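Side-chain contacts in regulatory protein AsnC (Escherichia coli, PDB 2CG4), which activates transcription of asnA, regulates transcription of its own gene and represses gidA expression at a post-transcriptional level: residues P83-K88 with Y105-K110; N125-I130 with Q134-L139. The protein carries 1 engineered substitution. One frame throughout, in Å; residues are numbered along the deposited sequence.

Interaction 1 (P83-K88 with Y105-K110); sequences PSALAK and YSIFIK. With ASN (asparagine), chain C.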
loop_
_atom_site.group_PDB
_atom_site.type_symbol
_atom_site.label_atom_id
_atom_site.label_comp_id
_atom_site.label_asym_id
_atom_site.label_seq_id
_atom_site.Cartn_x
_atom_site.Cartn_y
_atom_site.Cartn_z
ATOM N N PRO A 83 -14.861 15.248 -13.346
ATOM C CA PRO A 83 -15.153 16.518 -14.023
ATOM C C PRO A 83 -15.504 17.685 -13.086
ATOM O O PRO A 83 -15.081 18.816 -13.336
ATOM C CB PRO A 83 -16.332 16.166 -14.926
ATOM C CG PRO A 83 -16.177 14.706 -15.185
ATOM C CD PRO A 83 -15.693 14.150 -13.876
ATOM N N SER A 84 -16.253 17.429 -12.017
ATOM C CA SER A 84 -16.661 18.526 -11.136
ATOM C C SER A 84 -15.587 18.905 -10.109
ATOM O O SER A 84 -15.329 20.083 -9.879
ATOM C CB SER A 84 -18.016 18.245 -10.462
ATOM O OG SER A 84 -18.120 16.902 -10.017
ATOM N N ALA A 85 -14.950 17.907 -9.506
ATOM C CA ALA A 85 -13.693 18.122 -8.779
ATOM C C ALA A 85 -12.702 18.995 -9.555
ATOM O O ALA A 85 -12.223 20.002 -9.039
ATOM C CB ALA A 85 -13.053 16.784 -8.416
ATOM N N LEU A 86 -12.398 18.604 -10.788
ATOM C CA LEU A 86 -11.496 19.380 -11.643
ATOM C C LEU A 86 -11.939 20.836 -11.818
ATOM O O LEU A 86 -11.126 21.753 -11.736
ATOM C CB LEU A 86 -11.334 18.701 -13.009
ATOM C CG LEU A 86 -10.359 19.322 -14.018
ATOM C CD1 LEU A 86 -8.880 19.077 -13.650
ATOM C CD2 LEU A 86 -10.662 18.816 -15.427
ATOM N N ALA A 87 -13.229 21.044 -12.062
ATOM C CA ALA A 87 -13.787 22.387 -12.231
ATOM C C ALA A 87 -13.597 23.283 -10.998
ATOM O O ALA A 87 -13.325 24.476 -11.127
ATOM C CB ALA A 87 -15.244 22.289 -12.591
ATOM N N LYS A 88 -13.747 22.707 -9.807
ATOM C CA LYS A 88 -13.447 23.408 -8.559
ATOM C C LYS A 88 -11.952 23.680 -8.368
ATOM O O LYS A 88 -11.570 24.732 -7.844
ATOM C CB LYS A 88 -13.955 22.621 -7.351
ATOM C CG LYS A 88 -15.294 21.957 -7.525
ATOM C CD LYS A 88 -16.357 22.597 -6.670
ATOM C CE LYS A 88 -17.709 21.942 -6.920
ATOM N NZ LYS A 88 -18.019 20.900 -5.906
ATOM N N TYR A 105 -4.449 7.457 -7.799
ATOM C CA TYR A 105 -5.119 8.729 -7.570
ATOM C C TYR A 105 -6.108 9.003 -8.702
ATOM O O TYR A 105 -5.858 8.608 -9.844
ATOM C CB TYR A 105 -4.094 9.864 -7.500
ATOM C CG TYR A 105 -3.021 9.704 -6.445
ATOM C CD1 TYR A 105 -1.674 9.653 -6.794
ATOM C CD2 TYR A 105 -3.350 9.610 -5.101
ATOM C CE1 TYR A 105 -0.682 9.512 -5.819
ATOM C CE2 TYR A 105 -2.384 9.474 -4.135
ATOM C CZ TYR A 105 -1.050 9.417 -4.494
ATOM O OH TYR A 105 -0.088 9.272 -3.511
ATOM N N SER A 106 -7.216 9.681 -8.383
ATOM C CA SER A 106 -8.135 10.196 -9.403
ATOM C C SER A 106 -7.562 11.396 -10.178
ATOM O O SER A 106 -7.595 11.439 -11.421
ATOM C CB SER A 106 -9.480 10.593 -8.775
ATOM O OG SER A 106 -9.853 9.733 -7.697
ATOM N N ILE A 107 -7.062 12.378 -9.432
ATOM C CA ILE A 107 -6.373 13.533 -10.012
ATOM C C ILE A 107 -5.002 13.675 -9.360
ATOM O O ILE A 107 -4.846 13.402 -8.170
ATOM C CB ILE A 107 -7.174 14.831 -9.812
ATOM C CG1 ILE A 107 -8.682 14.552 -9.919
ATOM C CG2 ILE A 107 -6.741 15.885 -10.829
ATOM C CD1 ILE A 107 -9.556 15.742 -9.683
ATOM N N PHE A 108 -4.008 14.069 -10.146
ATOM C CA PHE A 108 -2.682 14.354 -9.628
ATOM C C PHE A 108 -2.360 15.806 -10.003
ATOM O O PHE A 108 -2.395 16.165 -11.174
ATOM C CB PHE A 108 -1.669 13.372 -10.243
ATOM C CG PHE A 108 -0.317 13.377 -9.583
ATOM C CD1 PHE A 108 -0.178 13.050 -8.237
ATOM C CD2 PHE A 108 0.823 13.676 -10.315
ATOM C CE1 PHE A 108 1.068 13.044 -7.621
ATOM C CE2 PHE A 108 2.084 13.670 -9.710
ATOM C CZ PHE A 108 2.200 13.354 -8.357
ATOM N N ILE A 109 -2.082 16.642 -9.012
ATOM C CA ILE A 109 -1.942 18.072 -9.233
ATOM C C ILE A 109 -0.641 18.559 -8.631
ATOM O O ILE A 109 -0.121 17.958 -7.701
ATOM C CB ILE A 109 -3.118 18.903 -8.621
ATOM C CG1 ILE A 109 -3.028 18.919 -7.097
ATOM C CG2 ILE A 109 -4.480 18.375 -9.094
ATOM C CD1 ILE A 109 -4.201 19.635 -6.398
ATOM N N LYS A 110 -0.117 19.648 -9.187
ATOM C CA LYS A 110 0.937 20.422 -8.548
ATOM C C LYS A 110 0.354 21.671 -7.919
ATOM O O LYS A 110 -0.414 22.384 -8.565
ATOM C CB LYS A 110 1.984 20.827 -9.570
ATOM C CG LYS A 110 3.381 20.807 -9.041
ATOM C CD LYS A 110 4.290 21.581 -9.958
ATOM C CE LYS A 110 5.761 21.301 -9.650
ATOM N NZ LYS A 110 6.622 21.939 -10.689
HETATM N N ASN C . -6.395 6.101 -11.364
HETATM C CA ASN C . -7.311 5.722 -12.480
HETATM C C ASN C . -6.909 4.435 -13.147
HETATM O O ASN C . -5.723 4.181 -13.394
HETATM C CB ASN C . -7.397 6.830 -13.514
HETATM C CG ASN C . -8.079 8.051 -12.975
HETATM O OD1 ASN C . -9.221 7.988 -12.517
HETATM N ND2 ASN C . -7.379 9.170 -13.004
HETATM O OXT ASN C . -7.785 3.625 -13.423
#

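Interaction 2 (N125-I130 with Q134-L139); sequences NKIQTI and QSTETL. With ASN (asparagine), chain B.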
loop_
_atom_site.group_PDB
_atom_site.type_symbol
_atom_site.label_atom_id
_atom_site.label_comp_id
_atom_site.label_asym_id
_atom_site.label_seq_id
_atom_site.Cartn_x
_atom_site.Cartn_y
_atom_site.Cartn_z
ATOM N N ASN A 125 -8.614 24.611 3.487
ATOM C CA ASN A 125 -9.666 25.587 3.242
ATOM C C ASN A 125 -10.082 25.725 1.782
ATOM O O ASN A 125 -11.205 26.149 1.501
ATOM C CB ASN A 125 -9.274 26.943 3.818
ATOM C CG ASN A 125 -9.214 26.925 5.327
ATOM O OD1 ASN A 125 -10.178 26.551 5.997
ATOM N ND2 ASN A 125 -8.070 27.310 5.871
ATOM N N LYS A 126 -9.192 25.363 0.860
ATOM C CA LYS A 126 -9.498 25.489 -0.564
ATOM C C LYS A 126 -9.650 24.149 -1.277
ATOM O O LYS A 126 -10.579 23.966 -2.071
ATOM C CB LYS A 126 -8.458 26.359 -1.276
ATOM C CG LYS A 126 -8.454 27.816 -0.822
ATOM C CD LYS A 126 -7.257 28.560 -1.399
ATOM C CE LYS A 126 -7.184 29.997 -0.907
ATOM N NZ LYS A 126 -6.394 30.855 -1.838
ATOM N N ILE A 127 -8.745 23.215 -1.003
ATOM C CA ILE A 127 -8.735 21.934 -1.710
ATOM C C ILE A 127 -9.637 20.905 -1.022
ATOM O O ILE A 127 -10.446 20.237 -1.666
ATOM C CB ILE A 127 -7.291 21.369 -1.859
ATOM C CG1 ILE A 127 -6.452 22.263 -2.774
ATOM C CG2 ILE A 127 -7.316 19.937 -2.383
ATOM C CD1 ILE A 127 -4.957 21.990 -2.706
ATOM N N GLN A 128 -9.491 20.788 0.293
ATOM C CA GLN A 128 -10.142 19.737 1.067
ATOM C C GLN A 128 -11.617 20.049 1.315
ATOM O O GLN A 128 -12.400 19.169 1.718
ATOM C CB GLN A 128 -9.437 19.619 2.407
ATOM C CG GLN A 128 -9.261 18.224 2.909
ATOM C CD GLN A 128 -7.875 17.994 3.488
ATOM O OE1 GLN A 128 -7.118 17.169 2.988
ATOM N NE2 GLN A 128 -7.543 18.721 4.548
ATOM N N THR A 129 -11.983 21.310 1.110
ATOM C CA THR A 129 -13.374 21.724 1.236
ATOM C C THR A 129 -14.138 21.327 -0.015
ATOM O O THR A 129 -15.357 21.269 0.013
ATOM C CB THR A 129 -13.522 23.249 1.485
ATOM O OG1 THR A 129 -12.728 23.978 0.542
ATOM C CG2 THR A 129 -13.081 23.613 2.894
ATOM N N ILE A 130 -13.422 21.048 -1.107
ATOM C CA ILE A 130 -14.056 20.534 -2.318
ATOM C C ILE A 130 -14.744 19.206 -2.013
ATOM O O ILE A 130 -14.101 18.215 -1.638
ATOM C CB ILE A 130 -13.055 20.346 -3.476
ATOM C CG1 ILE A 130 -12.636 21.698 -4.063
ATOM C CG2 ILE A 130 -13.649 19.460 -4.569
ATOM C CD1 ILE A 130 -11.418 21.610 -4.960
ATOM N N GLN A 134 -12.414 12.786 -1.038
ATOM C CA GLN A 134 -12.412 11.945 0.151
ATOM C C GLN A 134 -11.089 12.075 0.896
ATOM O O GLN A 134 -11.074 12.257 2.114
ATOM C CB GLN A 134 -12.719 10.480 -0.193
ATOM C CG GLN A 134 -11.650 9.502 0.247
ATOM C CD GLN A 134 -12.182 8.104 0.492
ATOM O OE1 GLN A 134 -12.115 7.603 1.621
ATOM N NE2 GLN A 134 -12.699 7.452 -0.562
ATOM N N SER A 135 -9.981 12.000 0.162
ATOM C CA SER A 135 -8.661 12.224 0.763
ATOM C C SER A 135 -7.693 12.896 -0.199
ATOM O O SER A 135 -7.865 12.829 -1.415
ATOM C CB SER A 135 -8.069 10.913 1.281
ATOM O OG SER A 135 -8.036 9.932 0.259
ATOM N N THR A 136 -6.691 13.565 0.363
ATOM C CA THR A 136 -5.519 13.975 -0.388
ATOM C C THR A 136 -4.264 13.273 0.126
ATOM O O THR A 136 -4.220 12.828 1.266
ATOM C CB THR A 136 -5.318 15.508 -0.352
ATOM O OG1 THR A 136 -5.414 16.000 0.996
ATOM C CG2 THR A 136 -6.335 16.187 -1.229
ATOM N N GLU A 137 -3.252 13.161 -0.720
ATOM C CA GLU A 137 -1.907 12.738 -0.285
ATOM C C GLU A 137 -0.912 13.647 -0.957
ATOM O O GLU A 137 -0.774 13.604 -2.177
ATOM C CB GLU A 137 -1.619 11.314 -0.721
ATOM C CG GLU A 137 -2.123 10.249 0.220
ATOM C CD GLU A 137 -2.067 8.865 -0.402
ATOM O OE1 GLU A 137 -3.120 8.191 -0.427
ATOM O OE2 GLU A 137 -0.974 8.461 -0.874
ATOM N N THR A 138 -0.242 14.496 -0.187
ATOM C CA THR A 138 0.633 15.471 -0.806
ATOM C C THR A 138 2.129 15.097 -0.640
ATOM O O THR A 138 2.563 14.725 0.458
ATOM C CB THR A 138 0.271 16.938 -0.394
ATOM O OG1 THR A 138 1.242 17.482 0.493
ATOM C CG2 THR A 138 -1.082 17.006 0.263
ATOM N N LEU A 139 2.871 15.149 -1.755
ATOM C CA LEU A 139 4.317 14.824 -1.813
ATOM C C LEU A 139 5.173 16.098 -1.882
ATOM O O LEU A 139 5.321 16.701 -2.942
ATOM C CB LEU A 139 4.633 13.971 -3.045
ATOM C CG LEU A 139 4.122 12.530 -3.165
ATOM C CD1 LEU A 139 2.587 12.459 -3.101
ATOM C CD2 LEU A 139 4.626 11.943 -4.468
HETATM N N ASN B . -2.878 13.460 4.220
HETATM C CA ASN B . -3.190 14.789 3.614
HETATM C C ASN B . -2.275 15.132 2.470
HETATM O O ASN B . -1.060 14.904 2.526
HETATM C CB ASN B . -3.137 15.888 4.660
HETATM C CG ASN B . -4.238 15.760 5.668
HETATM O OD1 ASN B . -5.420 15.744 5.318
HETATM N ND2 ASN B . -3.863 15.643 6.929
HETATM O OXT ASN B . -2.766 15.625 1.462
#

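Interaction 1 (P83-K88 with Y105-K110)
Just before I107, the residue that packs on A85, the shorter of the two hydrogen bonds between this segment and the bound asparagine is made at the strand entry: ligand ND2 gives a hydrogen bond to S106 O over 2.8 Å. A second one runs from the ligand amino N to Y105 O at 3.0 Å, so two successive backbone carbonyls read the amide and amino groups of one amino acid. T136 OG1 and T138 N of the third subunit also hydrogen-bond this ligand. The contact between the segments is apolar by comparison. I107 loses the most surface and reaches helix 82-90 with the tip of its long branch, CD1 lying 3.9 Å from A85 CB and 4.2 Å from L86 N. Chi2 of 178° extends that branch fully, while chi1 of -36° puts CG1 beside the backbone N and leaves CG2 beside the carbonyl carbon. The nearest atom of L86 is its backbone N; its side chain stays 4.8 Å or more from the strand segment and packs on P145 of the second subunit. S106 and I107 both face I74, a classic beta bulge at the start of strand 107-113. Carbonyl acceptors can satisfy donors only, so the two bonds suit the amino and amide ends of the ligand, while the neighbouring helix-strand contact rests mainly on apolar packing, the closest pair being two methyls.

Interaction 2 (N125-I130 with Q134-L139)
T136, Q128 and I127 bury the most surface here, and T136, with 52 Å², is the central one, meeting both of the others. Its methyl CG2 lies 4.0 Å from CG2 of I127, the shorter branch of that isoleucine, and the two side chains cross at a slant. Chi1 of -66° sets I127 CG2 anti to the backbone N, and from there it faces the strand. The hydroxyl of T136 serves the polar side. With chi1 at 49°, OG1 sits between the backbone N and the carbonyl carbon, while CG2 turns to I127; the side chain also touches L123 and I72. OG1 donates a hydrogen bond to OXT of the bound asparagine (2.7 Å), although the place of that ligand atom is less sure. Two residues on, T138 N gives a better-defined bond to the ligand O, 2.9 Å long with an angle of 157° at the hydrogen. Q128 bends at chi2 and brings its amide to within 2.9 Å of T136 OG1, measured from the modelled OE1; the amide is probably turned over, so this approach supports proximity only. Q128 is the second residue of a type I beta turn from I127 to I130, with I130 N bonded to I127 O at 3.1 Å. The bound ligand also gives hydrogen bonds to carbonyls of the fourth subunit, including Y105 O and S106 O. The turn after helix 116-127 and the neighbouring strand, meeting at an asparagine pocket between subunits, are typical of the Lrp/AsnC ligand-binding domain, a ferredoxin-like alpha/beta sandwich.

In the fold
From the N terminus, strand 68-76 leads into helix 82-90, which returns through strand 95-101 to strand 107-113; interaction 1 closes the 16 residues between its segments, which include strand 95-101. The chain then enters helix 116-127, and interaction 2 closes a loop of three residues, the last already in strand 133-147. The two are in series, neither nesting nor crossing, with centres about 10 Å apart. They tie the domain's two helices to one antiparallel sheet of strand order 2-3-1-4. They also touch directly: Y105 OH lies 2.9 Å from E137 OE2, a probable hydrogen bond, and K88 CB packs 3.6 Å from I130 CD1. Both asparagines described combine residues of interaction 1 from one subunit with those of interaction 2 from another.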